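Local coordinates for protein glutathione S-transferase enzyme with thioredoxin-like domain (Bradyrhizobium sp., PDB 4MF7) that probably catalyses the conjugation of the thiol of glutathione to electrophilic substrates, as a dimeric glutathione transferase with a thioredoxin-like domain, at residues G124-A129 against A199-A204; P131-Q136 against W195-D200; A207-V212 against A235-G240; L138-F143 against L183-A188; T63-E68 against A120-Q125. All coordinates share one frame; numbering follows the deposited sequence.

Contact 1: residues G124-A129 against A199-A204; sequences GQFLPA and ADYTIA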
# COMPACT_ATOMS: atom_id res chain seq x y z
N GLY A 124 14.74 -13.76 -1.39
CA GLY A 124 15.89 -12.89 -1.43
C GLY A 124 16.16 -12.21 -2.75
O GLY A 124 17.29 -11.81 -3.00
N GLN A 125 15.13 -12.07 -3.59
CA GLN A 125 15.22 -11.49 -4.91
C GLN A 125 14.35 -10.19 -5.02
O GLN A 125 13.34 -10.08 -4.35
CB GLN A 125 14.75 -12.51 -5.98
CG GLN A 125 15.55 -13.84 -6.07
CD GLN A 125 14.98 -14.77 -7.18
OE1 GLN A 125 14.84 -14.35 -8.32
NE2 GLN A 125 14.60 -16.00 -6.82
N PHE A 126 14.79 -9.27 -5.88
CA PHE A 126 14.00 -8.12 -6.40
C PHE A 126 13.84 -6.99 -5.37
O PHE A 126 12.89 -6.20 -5.45
CB PHE A 126 12.67 -8.59 -7.00
CG PHE A 126 12.87 -9.61 -8.09
CD1 PHE A 126 13.60 -9.26 -9.21
CD2 PHE A 126 12.40 -10.90 -7.97
CE1 PHE A 126 13.83 -10.19 -10.22
CE2 PHE A 126 12.65 -11.85 -8.97
CZ PHE A 126 13.36 -11.48 -10.09
N LEU A 127 14.78 -6.92 -4.43
CA LEU A 127 14.97 -5.73 -3.59
C LEU A 127 16.44 -5.27 -3.68
O LEU A 127 17.34 -6.12 -3.83
CB LEU A 127 14.63 -6.01 -2.15
CG LEU A 127 13.16 -5.97 -1.77
CD1 LEU A 127 12.98 -6.42 -0.32
CD2 LEU A 127 12.59 -4.57 -1.97
N PRO A 128 16.69 -3.95 -3.60
CA PRO A 128 18.09 -3.51 -3.57
C PRO A 128 18.81 -4.05 -2.34
O PRO A 128 18.16 -4.53 -1.40
CB PRO A 128 17.97 -1.98 -3.53
CG PRO A 128 16.60 -1.70 -4.07
CD PRO A 128 15.78 -2.80 -3.52
N ALA A 129 20.14 -4.02 -2.37
CA ALA A 129 20.93 -4.53 -1.26
C ALA A 129 20.95 -3.49 -0.13
O ALA A 129 20.88 -3.81 1.05
CB ALA A 129 22.36 -4.82 -1.72
N ALA A 199 19.95 0.79 -11.28
CA ALA A 199 20.43 -0.42 -11.96
C ALA A 199 19.70 -1.66 -11.53
O ALA A 199 19.78 -2.68 -12.19
CB ALA A 199 21.95 -0.59 -11.74
N ASP A 200 19.00 -1.59 -10.40
CA ASP A 200 18.34 -2.75 -9.83
C ASP A 200 16.89 -2.88 -10.30
O ASP A 200 16.09 -1.99 -10.06
CB ASP A 200 18.31 -2.62 -8.30
CG ASP A 200 19.69 -2.81 -7.67
OD1 ASP A 200 20.45 -3.69 -8.09
OD2 ASP A 200 20.00 -2.06 -6.73
N TYR A 201 16.57 -4.00 -10.93
CA TYR A 201 15.18 -4.34 -11.22
C TYR A 201 14.55 -4.90 -9.96
O TYR A 201 15.06 -5.87 -9.33
CB TYR A 201 15.10 -5.33 -12.38
CG TYR A 201 13.74 -5.86 -12.75
CD1 TYR A 201 12.94 -5.16 -13.60
CD2 TYR A 201 13.31 -7.12 -12.32
CE1 TYR A 201 11.72 -5.66 -14.02
CE2 TYR A 201 12.09 -7.62 -12.71
CZ TYR A 201 11.29 -6.89 -13.57
OH TYR A 201 10.09 -7.38 -14.00
N THR A 202 13.42 -4.31 -9.57
CA THR A 202 12.84 -4.61 -8.27
C THR A 202 11.34 -4.81 -8.30
O THR A 202 10.70 -4.62 -9.33
CB THR A 202 13.13 -3.48 -7.22
OG1 THR A 202 12.44 -2.28 -7.60
CG2 THR A 202 14.65 -3.21 -7.03
N ILE A 203 10.78 -5.16 -7.15
CA ILE A 203 9.34 -5.17 -6.96
C ILE A 203 8.65 -3.84 -7.33
O ILE A 203 7.45 -3.83 -7.65
CB ILE A 203 8.90 -5.69 -5.57
CG1 ILE A 203 9.43 -4.82 -4.40
CG2 ILE A 203 9.22 -7.13 -5.40
CD1 ILE A 203 8.90 -5.27 -3.05
N ALA A 204 9.38 -2.72 -7.33
CA ALA A 204 8.83 -1.43 -7.82
C ALA A 204 8.42 -1.48 -9.30
O ALA A 204 7.36 -1.02 -9.66
CB ALA A 204 9.79 -0.27 -7.57
O HOH W 1 18.66 -6.39 -6.95
O HOH W 2 21.53 -3.55 -4.98

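Contact 2: residues P131-Q136 against W195-D200; sequences PARRWQ and WIMDAD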
# COMPACT_ATOMS: atom_id res chain seq x y z
N PRO A 131 20.01 -0.82 2.52
CA PRO A 131 18.83 -0.57 3.37
C PRO A 131 18.00 0.69 3.01
O PRO A 131 16.76 0.61 2.93
CB PRO A 131 19.44 -0.46 4.77
CG PRO A 131 20.65 -1.33 4.71
CD PRO A 131 21.20 -1.16 3.33
N ALA A 132 18.64 1.83 2.80
CA ALA A 132 17.88 3.04 2.45
C ALA A 132 17.06 2.84 1.15
O ALA A 132 15.88 3.18 1.06
CB ALA A 132 18.80 4.22 2.33
N ARG A 133 17.71 2.27 0.14
CA ARG A 133 17.05 2.01 -1.14
C ARG A 133 15.97 0.92 -1.05
O ARG A 133 14.97 0.98 -1.79
CB ARG A 133 18.09 1.77 -2.25
CG ARG A 133 18.76 3.09 -2.66
CD ARG A 133 19.88 3.06 -3.70
NE ARG A 133 19.47 2.40 -4.95
CZ ARG A 133 19.70 1.13 -5.20
NH1 ARG A 133 19.30 0.57 -6.33
NH2 ARG A 133 20.35 0.40 -4.29
N ARG A 134 16.12 -0.04 -0.15
CA ARG A 134 15.04 -0.98 0.11
C ARG A 134 13.80 -0.25 0.60
O ARG A 134 12.73 -0.53 0.11
CB ARG A 134 15.41 -2.06 1.11
CG ARG A 134 16.48 -2.99 0.54
CD ARG A 134 17.18 -3.78 1.62
NE ARG A 134 16.46 -4.98 1.95
CZ ARG A 134 16.63 -6.16 1.36
NH1 ARG A 134 17.51 -6.34 0.36
NH2 ARG A 134 15.92 -7.19 1.78
N TRP A 135 13.94 0.68 1.54
CA TRP A 135 12.77 1.42 2.01
C TRP A 135 12.17 2.24 0.89
O TRP A 135 10.93 2.27 0.73
CB TRP A 135 13.11 2.33 3.23
CG TRP A 135 13.45 1.53 4.40
CD1 TRP A 135 14.66 1.45 5.03
CD2 TRP A 135 12.58 0.66 5.10
NE1 TRP A 135 14.59 0.58 6.08
CE2 TRP A 135 13.32 0.08 6.15
CE3 TRP A 135 11.23 0.34 4.97
CZ2 TRP A 135 12.76 -0.81 7.03
CZ3 TRP A 135 10.69 -0.54 5.80
CH2 TRP A 135 11.43 -1.11 6.84
N GLN A 136 13.00 2.87 0.07
CA GLN A 136 12.51 3.67 -1.02
C GLN A 136 11.74 2.83 -2.03
O GLN A 136 10.76 3.30 -2.59
CB GLN A 136 13.63 4.42 -1.72
CG GLN A 136 14.13 5.62 -0.93
CD GLN A 136 15.21 6.37 -1.68
OE1 GLN A 136 16.16 5.77 -2.18
NE2 GLN A 136 15.07 7.69 -1.76
N TRP A 195 15.90 1.31 -14.27
CA TRP A 195 14.69 0.87 -13.53
C TRP A 195 14.30 1.96 -12.51
O TRP A 195 15.03 2.92 -12.34
CB TRP A 195 14.96 -0.47 -12.86
CG TRP A 195 15.39 -1.59 -13.85
CD1 TRP A 195 16.62 -2.20 -13.92
CD2 TRP A 195 14.59 -2.18 -14.89
NE1 TRP A 195 16.61 -3.15 -14.93
CE2 TRP A 195 15.39 -3.14 -15.54
CE3 TRP A 195 13.28 -1.98 -15.34
CZ2 TRP A 195 14.92 -3.90 -16.61
CZ3 TRP A 195 12.82 -2.74 -16.40
CH2 TRP A 195 13.63 -3.69 -17.02
N ILE A 196 13.17 1.80 -11.82
CA ILE A 196 12.74 2.78 -10.84
C ILE A 196 13.85 2.97 -9.78
O ILE A 196 14.08 4.08 -9.35
CB ILE A 196 11.38 2.37 -10.22
CG1 ILE A 196 10.28 2.62 -11.27
CG2 ILE A 196 11.11 3.12 -8.92
CD1 ILE A 196 8.98 1.93 -10.94
N MET A 197 14.52 1.87 -9.42
CA MET A 197 15.63 1.90 -8.46
C MET A 197 16.98 1.74 -9.18
O MET A 197 17.84 0.94 -8.78
CB MET A 197 15.45 0.84 -7.39
CG MET A 197 14.12 0.90 -6.67
SD MET A 197 13.72 2.51 -5.94
CE MET A 197 15.04 2.69 -4.70
N ASP A 198 17.14 2.52 -10.23
CA ASP A 198 18.42 2.64 -10.96
C ASP A 198 18.79 1.34 -11.62
O ASP A 198 18.03 0.85 -12.46
CB ASP A 198 19.52 3.18 -10.03
CG ASP A 198 19.29 4.61 -9.66
OD1 ASP A 198 19.68 5.51 -10.44
OD2 ASP A 198 18.69 4.83 -8.60
N ALA A 199 19.95 0.79 -11.28
CA ALA A 199 20.43 -0.42 -11.96
C ALA A 199 19.70 -1.66 -11.53
O ALA A 199 19.78 -2.68 -12.19
CB ALA A 199 21.95 -0.59 -11.74
N ASP A 200 19.00 -1.59 -10.40
CA ASP A 200 18.34 -2.75 -9.83
C ASP A 200 16.89 -2.88 -10.30
O ASP A 200 16.09 -1.99 -10.06
CB ASP A 200 18.31 -2.62 -8.30
CG ASP A 200 19.69 -2.81 -7.67
OD1 ASP A 200 20.45 -3.69 -8.09
OD2 ASP A 200 20.00 -2.06 -6.73

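Contact 3: residues A207-V212 against A235-G240; sequences ATLGWV and AWLERG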
# COMPACT_ATOMS: atom_id res chain seq x y z
N ALA A 207 5.58 -3.96 -9.75
CA ALA A 207 4.30 -3.41 -9.32
C ALA A 207 3.67 -2.44 -10.34
O ALA A 207 2.47 -2.22 -10.31
CB ALA A 207 4.46 -2.69 -7.98
N THR A 208 4.47 -1.86 -11.22
CA THR A 208 4.01 -0.76 -12.05
C THR A 208 3.94 -1.06 -13.56
O THR A 208 3.15 -0.43 -14.29
CB THR A 208 4.88 0.48 -11.80
OG1 THR A 208 6.24 0.16 -12.04
CG2 THR A 208 4.78 0.89 -10.35
N LEU A 209 4.74 -2.01 -14.03
CA LEU A 209 4.78 -2.30 -15.48
C LEU A 209 3.41 -2.64 -16.05
O LEU A 209 3.03 -2.16 -17.11
CB LEU A 209 5.75 -3.43 -15.78
CG LEU A 209 7.21 -3.06 -15.85
CD1 LEU A 209 8.08 -4.32 -15.79
CD2 LEU A 209 7.51 -2.25 -17.11
N GLY A 210 2.67 -3.52 -15.36
CA GLY A 210 1.37 -3.98 -15.86
C GLY A 210 0.36 -2.86 -15.96
O GLY A 210 -0.43 -2.77 -16.91
N TRP A 211 0.37 -1.99 -14.98
CA TRP A 211 -0.52 -0.84 -14.96
C TRP A 211 -0.29 0.07 -16.17
O TRP A 211 -1.23 0.46 -16.85
CB TRP A 211 -0.41 -0.04 -13.66
CG TRP A 211 -0.96 1.37 -13.80
CD1 TRP A 211 -2.28 1.75 -13.89
CD2 TRP A 211 -0.20 2.59 -13.87
NE1 TRP A 211 -2.37 3.11 -14.02
CE2 TRP A 211 -1.11 3.65 -14.01
CE3 TRP A 211 1.17 2.87 -13.83
CZ2 TRP A 211 -0.70 4.98 -14.11
CZ3 TRP A 211 1.58 4.19 -13.94
CH2 TRP A 211 0.65 5.22 -14.08
N VAL A 212 0.96 0.44 -16.42
CA VAL A 212 1.28 1.25 -17.59
C VAL A 212 0.91 0.53 -18.90
O VAL A 212 0.29 1.12 -19.81
CB VAL A 212 2.77 1.65 -17.64
CG1 VAL A 212 3.03 2.54 -18.85
CG2 VAL A 212 3.19 2.37 -16.37
N ALA A 235 10.65 3.88 -22.89
CA ALA A 235 11.87 3.07 -22.92
C ALA A 235 11.90 2.04 -21.78
O ALA A 235 12.22 0.88 -21.99
CB ALA A 235 13.09 3.98 -22.86
N TRP A 236 11.54 2.47 -20.58
CA TRP A 236 11.46 1.56 -19.46
C TRP A 236 10.39 0.47 -19.70
O TRP A 236 10.62 -0.70 -19.42
CB TRP A 236 11.16 2.36 -18.19
CG TRP A 236 10.65 1.61 -17.01
CD1 TRP A 236 11.37 1.03 -16.03
CD2 TRP A 236 9.26 1.50 -16.62
NE1 TRP A 236 10.52 0.52 -15.05
CE2 TRP A 236 9.22 0.79 -15.41
CE3 TRP A 236 8.05 1.90 -17.23
CZ2 TRP A 236 8.02 0.48 -14.76
CZ3 TRP A 236 6.84 1.62 -16.56
CH2 TRP A 236 6.85 0.89 -15.35
N LEU A 237 9.23 0.86 -20.24
CA LEU A 237 8.17 -0.12 -20.51
C LEU A 237 8.68 -1.19 -21.48
O LEU A 237 8.45 -2.38 -21.29
CB LEU A 237 6.91 0.54 -21.05
CG LEU A 237 5.70 -0.40 -21.33
CD1 LEU A 237 5.23 -1.13 -20.06
CD2 LEU A 237 4.56 0.39 -21.96
N GLU A 238 9.39 -0.74 -22.52
CA GLU A 238 10.03 -1.63 -23.50
C GLU A 238 11.02 -2.58 -22.85
O GLU A 238 11.01 -3.77 -23.13
CB GLU A 238 10.81 -0.82 -24.57
CG GLU A 238 10.22 -0.79 -25.96
CD GLU A 238 11.30 -0.66 -27.03
OE1 GLU A 238 11.05 -1.07 -28.17
OE2 GLU A 238 12.41 -0.16 -26.73
N ARG A 239 11.86 -2.07 -21.95
CA ARG A 239 12.81 -2.91 -21.23
C ARG A 239 12.06 -3.97 -20.40
O ARG A 239 12.43 -5.14 -20.37
CB ARG A 239 13.70 -2.10 -20.30
CG ARG A 239 14.74 -1.23 -21.00
CD ARG A 239 15.76 -0.69 -20.01
NE ARG A 239 15.26 0.43 -19.20
CZ ARG A 239 15.14 1.68 -19.63
NH1 ARG A 239 14.69 2.61 -18.80
NH2 ARG A 239 15.47 2.03 -20.88
N GLY A 240 10.99 -3.55 -19.74
CA GLY A 240 10.24 -4.46 -18.86
C GLY A 240 9.53 -5.53 -19.66
O GLY A 240 9.56 -6.72 -19.30

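Contact 4: residues L138-F143 against L183-A188; sequences LQWLHF and LGVLEA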
# COMPACT_ATOMS: atom_id res chain seq x y z
N LEU A 138 9.73 0.38 -1.46
CA LEU A 138 8.37 0.17 -0.97
C LEU A 138 7.40 1.30 -1.33
O LEU A 138 6.18 1.06 -1.40
CB LEU A 138 8.39 -0.03 0.55
CG LEU A 138 9.23 -1.18 1.10
CD1 LEU A 138 8.78 -1.46 2.53
CD2 LEU A 138 9.14 -2.46 0.26
N GLN A 139 7.92 2.50 -1.54
CA GLN A 139 7.10 3.65 -1.89
C GLN A 139 6.29 3.35 -3.16
O GLN A 139 5.20 3.84 -3.31
CB GLN A 139 7.94 4.89 -2.13
CG GLN A 139 8.76 5.37 -0.92
CD GLN A 139 9.72 6.47 -1.27
OE1 GLN A 139 9.79 7.51 -0.58
NE2 GLN A 139 10.50 6.27 -2.35
N TRP A 140 6.86 2.54 -4.06
CA TRP A 140 6.28 2.31 -5.39
C TRP A 140 5.26 1.19 -5.45
O TRP A 140 4.70 0.97 -6.50
CB TRP A 140 7.41 2.03 -6.40
CG TRP A 140 8.29 3.20 -6.48
CD1 TRP A 140 9.44 3.44 -5.73
CD2 TRP A 140 8.10 4.34 -7.30
NE1 TRP A 140 9.93 4.68 -6.03
CE2 TRP A 140 9.15 5.24 -7.01
CE3 TRP A 140 7.13 4.70 -8.25
CZ2 TRP A 140 9.26 6.48 -7.64
CZ3 TRP A 140 7.26 5.94 -8.90
CH2 TRP A 140 8.32 6.81 -8.58
N LEU A 141 4.99 0.52 -4.33
CA LEU A 141 4.04 -0.57 -4.34
C LEU A 141 2.60 -0.08 -4.33
O LEU A 141 1.73 -0.85 -4.57
CB LEU A 141 4.25 -1.53 -3.18
CG LEU A 141 5.66 -2.11 -3.16
CD1 LEU A 141 5.78 -2.98 -1.92
CD2 LEU A 141 5.96 -2.92 -4.43
N HIS A 142 2.40 1.20 -4.06
CA HIS A 142 1.08 1.82 -3.98
C HIS A 142 1.20 3.19 -4.62
O HIS A 142 0.97 4.22 -3.99
CB HIS A 142 0.63 1.87 -2.52
CG HIS A 142 0.53 0.51 -1.90
ND1 HIS A 142 1.54 -0.03 -1.14
CD2 HIS A 142 -0.42 -0.44 -2.02
CE1 HIS A 142 1.18 -1.25 -0.77
NE2 HIS A 142 0.00 -1.52 -1.30
N PHE A 143 1.57 3.15 -5.89
CA PHE A 143 1.85 4.33 -6.67
C PHE A 143 0.58 4.65 -7.41
O PHE A 143 -0.04 5.66 -7.13
CB PHE A 143 2.99 4.08 -7.66
CG PHE A 143 3.20 5.20 -8.61
CD1 PHE A 143 3.45 6.46 -8.15
CD2 PHE A 143 3.09 5.01 -9.97
CE1 PHE A 143 3.62 7.50 -9.00
CE2 PHE A 143 3.27 6.04 -10.83
CZ PHE A 143 3.54 7.29 -10.35
N LEU A 183 1.90 9.25 -14.95
CA LEU A 183 2.97 9.06 -15.93
C LEU A 183 4.05 10.12 -15.79
O LEU A 183 5.20 9.82 -16.02
CB LEU A 183 2.39 9.11 -17.35
CG LEU A 183 1.61 7.88 -17.81
CD1 LEU A 183 0.89 8.19 -19.12
CD2 LEU A 183 2.48 6.65 -17.96
N GLY A 184 3.66 11.35 -15.45
CA GLY A 184 4.63 12.45 -15.27
C GLY A 184 5.59 12.21 -14.10
O GLY A 184 6.79 12.46 -14.21
N VAL A 185 5.05 11.69 -13.01
CA VAL A 185 5.86 11.29 -11.87
C VAL A 185 6.84 10.19 -12.26
O VAL A 185 8.03 10.30 -11.98
CB VAL A 185 4.97 10.84 -10.69
CG1 VAL A 185 5.81 10.24 -9.57
CG2 VAL A 185 4.19 12.04 -10.18
N LEU A 186 6.35 9.16 -12.94
CA LEU A 186 7.20 8.07 -13.37
C LEU A 186 8.27 8.55 -14.35
O LEU A 186 9.43 8.14 -14.29
CB LEU A 186 6.35 6.96 -13.99
CG LEU A 186 6.83 5.52 -14.03
CD1 LEU A 186 7.34 5.02 -12.69
CD2 LEU A 186 5.65 4.67 -14.49
N GLU A 187 7.87 9.44 -15.26
CA GLU A 187 8.79 10.01 -16.25
C GLU A 187 9.96 10.75 -15.54
O GLU A 187 11.13 10.54 -15.87
CB GLU A 187 8.01 10.99 -17.13
CG GLU A 187 8.80 11.64 -18.25
CD GLU A 187 9.19 10.69 -19.38
OE1 GLU A 187 9.87 11.14 -20.32
OE2 GLU A 187 8.82 9.51 -19.35
N ALA A 188 9.62 11.54 -14.54
CA ALA A 188 10.61 12.27 -13.74
C ALA A 188 11.55 11.32 -13.00
O ALA A 188 12.77 11.55 -12.98
CB ALA A 188 9.92 13.23 -12.76

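Contact 5: residues T63-E68 against A120-Q125; sequences TGLPYE and AEKTGQ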
# COMPACT_ATOMS: atom_id res chain seq x y z
N THR A 63 10.62 -14.80 -9.91
CA THR A 63 11.35 -15.54 -8.89
C THR A 63 11.57 -17.02 -9.25
O THR A 63 12.41 -17.66 -8.65
CB THR A 63 10.65 -15.54 -7.53
OG1 THR A 63 9.37 -16.16 -7.61
CG2 THR A 63 10.57 -14.10 -6.96
N GLY A 64 10.77 -17.55 -10.18
CA GLY A 64 10.84 -18.98 -10.55
C GLY A 64 10.17 -19.91 -9.54
O GLY A 64 10.25 -21.13 -9.65
N LEU A 65 9.44 -19.34 -8.57
CA LEU A 65 8.74 -20.16 -7.59
C LEU A 65 7.67 -21.01 -8.26
O LEU A 65 6.91 -20.49 -9.07
CB LEU A 65 8.08 -19.31 -6.49
CG LEU A 65 9.00 -18.70 -5.43
CD1 LEU A 65 8.23 -17.62 -4.66
CD2 LEU A 65 9.56 -19.77 -4.51
N PRO A 66 7.56 -22.31 -7.88
CA PRO A 66 6.40 -23.06 -8.34
C PRO A 66 5.08 -22.49 -7.81
O PRO A 66 4.96 -22.13 -6.64
CB PRO A 66 6.65 -24.47 -7.79
CG PRO A 66 8.14 -24.54 -7.60
CD PRO A 66 8.48 -23.16 -7.10
N TYR A 67 4.09 -22.41 -8.69
CA TYR A 67 2.79 -21.90 -8.29
C TYR A 67 1.69 -22.45 -9.16
O TYR A 67 1.93 -22.93 -10.27
CB TYR A 67 2.82 -20.36 -8.26
CG TYR A 67 2.75 -19.67 -9.61
CD1 TYR A 67 3.87 -19.53 -10.40
CD2 TYR A 67 1.56 -19.12 -10.07
CE1 TYR A 67 3.82 -18.89 -11.63
CE2 TYR A 67 1.49 -18.44 -11.27
CZ TYR A 67 2.61 -18.33 -12.06
OH TYR A 67 2.52 -17.67 -13.25
N GLU A 68 0.48 -22.42 -8.62
CA GLU A 68 -0.71 -22.90 -9.25
C GLU A 68 -1.77 -21.82 -9.34
O GLU A 68 -2.39 -21.51 -8.33
CB GLU A 68 -1.26 -24.09 -8.46
CG GLU A 68 -2.44 -24.78 -9.13
CD GLU A 68 -2.90 -26.02 -8.37
OE1 GLU A 68 -2.16 -26.51 -7.48
OE2 GLU A 68 -4.01 -26.49 -8.67
N ALA A 120 9.50 -11.30 -2.09
CA ALA A 120 10.84 -10.78 -2.16
C ALA A 120 11.69 -11.31 -1.01
O ALA A 120 12.84 -11.70 -1.20
CB ALA A 120 10.86 -9.25 -2.15
N GLU A 121 11.12 -11.34 0.18
CA GLU A 121 11.83 -11.84 1.37
C GLU A 121 12.00 -13.35 1.31
O GLU A 121 13.06 -13.87 1.67
CB GLU A 121 11.10 -11.51 2.65
CG GLU A 121 10.86 -10.04 2.84
CD GLU A 121 11.97 -9.34 3.56
OE1 GLU A 121 12.83 -8.76 2.86
OE2 GLU A 121 11.95 -9.40 4.82
N LYS A 122 10.96 -14.06 0.89
CA LYS A 122 11.03 -15.53 0.78
C LYS A 122 12.18 -15.94 -0.14
O LYS A 122 12.89 -16.93 0.14
CB LYS A 122 9.71 -16.08 0.26
CG LYS A 122 9.69 -17.57 -0.06
CD LYS A 122 8.31 -18.00 -0.54
CE LYS A 122 8.26 -19.50 -0.87
NZ LYS A 122 8.15 -20.33 0.35
N THR A 123 12.38 -15.19 -1.21
CA THR A 123 13.34 -15.56 -2.25
C THR A 123 14.66 -14.84 -2.17
O THR A 123 15.62 -15.23 -2.82
CB THR A 123 12.74 -15.30 -3.65
OG1 THR A 123 12.49 -13.89 -3.82
CG2 THR A 123 11.48 -16.08 -3.84
N GLY A 124 14.74 -13.76 -1.39
CA GLY A 124 15.89 -12.89 -1.43
C GLY A 124 16.16 -12.21 -2.75
O GLY A 124 17.29 -11.81 -3.00
N GLN A 125 15.13 -12.07 -3.59
CA GLN A 125 15.22 -11.49 -4.91
C GLN A 125 14.35 -10.19 -5.02
O GLN A 125 13.34 -10.08 -4.35
CB GLN A 125 14.75 -12.51 -5.98
CG GLN A 125 15.55 -13.84 -6.07
CD GLN A 125 14.98 -14.77 -7.18
OE1 GLN A 125 14.84 -14.35 -8.32
NE2 GLN A 125 14.60 -16.00 -6.82

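Contact 1: residues G124-A129 against A199-A204
F126, in the linker between helices 112-123 and 131-138, meets Y201, T202 and I203 where helix 203-215 begins with the N-cap and hydrophobic-staple motif familiar from glutathione transferases. T202 is the N-cap: its OG1 accepts from A204 N, while D205 OD2 in turn accepts from T202 N, the reverse half of a capping box, and Y201 packs on I206 as the staple. The backbone joint is I203 N to F126 O, 2.9 Å and nearly straight at 159°, with the donor in the carbonyl plane. Along the F126 side chain, CB lies 4.1 Å from I203 CG2. CD1 then comes 3.7 Å from Y201 O, at the ring edge, and CE1 ends 3.8 Å from Y201 CD2. The two ring planes stand 82° apart in an oblique pairing. The rest of F126 packs on M59, E62 and T63 of helix 53-63, so this one ring ties the linker to both domains. L127 CD2 touches I203 CD1 at 3.9 Å, and P128 CD rests on T202 CG2 at 3.7 Å. D200, whose main partner is R133, also reaches the linker through a water that accepts from A129 N (3.0 Å) and donates to D200 OD2 (2.8 Å).

Contact 2: residues P131-Q136 against W195-D200
R133 reaches from its helix to the 197-200 turn and spends both hydrogens of NH1 there. One runs from R133 NH1 to D200 OD2 in a salt bridge of 2.8 Å, almost straight at 173°, entering on the anti side of the carboxylate. The other runs from R133 NH1 to M197 O at 2.9 Å, more bent at 141° and from above the carbonyl plane. Both acceptors lie in the guanidinium plane; the bend at chi3 (55°) turns the group toward them. M197 O is gripped twice, since D200 N closes the type II' turn onto it from the other face. D198 OD2 stays 4.5 Å from R133 NE and has its own salt bridge with R193. Nearer the helix, M197 CE lies 3.7 Å from Q136 CB and 3.4 Å from R133 O, a carbonyl also bonded to T137 OG1. The contact thus fastens the first turns of helix 131-138 to the loop between helices 171-190 and 203-215, while W135, pointing away, makes an edge-to-face pair with Y118 of the second subunit.

Contact 3: residues A207-V212 against A235-G240
L209 and W236 form the tight centre of a helix-helix crossing in the all-helical C-terminal domain of the glutathione transferase fold; the axes of the two short segments pass 10.3 Å apart at 108°. L209 CD2 lies over the six-membered ring of W236 in a CH-pi contact, 3.7 Å from its centroid and 13° off the normal. G240 has no side chain where a CB would collide with L209 CD2, and L209 CD1 sits 3.8 Å from G240 CA. At the indole rim, near its plane, V212 CG2 approaches W236 CZ3 at 3.7 Å. W236 holds CG anti to its backbone nitrogen (chi1 163°), carrying the indole to the other helix, and NE1 is bonded to D205. Looser is L237 CD2 against V212 CG1, 4.1 Å apart and flank to flank; on the outer side of helix 232-241, E238 points into solvent. L186 and L190 of helix 171-190 pack on W236. At the rim too is T208 OG1, hydrogen-bonded to A204 O and 3.3 Å from W236 CZ2.

Contact 4: residues L138-F143 against L183-A188
F143 and V185 make the closest touch of this wholly apolar contact: F143 CE1 lies 3.6 Å from V185 CG1, and F143 CZ lies 3.8 Å from V185 CB, the two side chains lying antiparallel, flank to flank. Beside them W140 CZ3 meets L186 CD1 at 3.9 Å, the methyl coming obliquely to the indole, while W140 CH2 is a looser 4.4 Å from V185 CG1. The two aromatic groups also touch: W140 CZ3 stands 3.9 Å above the centre of one face of the F143 ring. F143 holds CG anti to its backbone nitrogen (chi1 173°), which stretches the ring out toward helix 171-190. In the next shell, I196 packs against both W140 and L186, A204 lies on W140, and V212, V233 and W236 close round L186. N90 of the second subunit touches F143 and V185, so the dimer partner covers part of this cluster. Farther out, the E187 carboxylate bonds the backbone nitrogens of T231, H232 and V233 at the start of helix 232-241. The contact therefore joins the chain that leaves helix 131-138 to the C-terminal half of helix 171-190, with helices 203-215 and 232-241 packed alongside, and at H142 the same chain stacks on H142 of the second subunit.

Contact 5: residues T63-E68 against A120-Q125
T63 and L65 pack against the end of helix 112-123 mainly through carbon. L65 CD1 lies 3.7 Å from T123 CG2, and L65 CD2 rests on the aliphatic part of K122, 3.9 Å from its CE. T63 CG2 lies 3.8 Å from T123 CG2, the two threonines nearly perpendicular, and F126 also packs on T63. K122 runs extended past the leucine and bends only at its last torsion (chi4 79°), where NZ forms a salt bridge with D98 of strand 95-98; its methylenes thus serve the apolar patch while its charge is paired elsewhere. Polar links across the contact are slight: Q125 NE2 gives a weak hydrogen bond of 3.3 Å to T63 O, and Q125 OE1 lies 3.7 Å from T63 CA, which sets the amide alongside the end of helix 53-63. Within each segment the helix ends are shaped by backbone and hydroxyl. G64 and G124 leave their helices with positive phi, and T123 OG1 accepts from Q125 N (3.2 Å) in an ST turn while also bonding L119 O. T63 OG1 is hydrogen-bonded back into its own helix at M59 O and L60 O. Segment 63-68 runs from the end of helix 53-63 through the turn into strand 67-71 of a beta-alpha-beta unit, whose strands 43-47 and 67-71 run parallel as in the thioredoxin-like domain of glutathione transferases.

How the contacts relate
Contacts 3 and 4 are buried and have no hydrogen bonds across their segments; they share a core in which L186 touches V212 and W236. Contacts 2 and 5 lie nearer the surface: contact 2 rests on a salt bridge, contact 5 on aliphatic packing with one weak amide bond. Contact 1 is intermediate, with a backbone bond, apolar packing and bridging water. It continues from contact 5 through G124 and Q125 and shares A199 and D200 with contact 2, so the chain between helices 112-123 and 131-138 leads from the thioredoxin-like domain into the helical one. Contacts 1 and 3 use successive turns of helix 203-215; contacts 2 and 4 border the second subunit, and contact 5 touches it through E121.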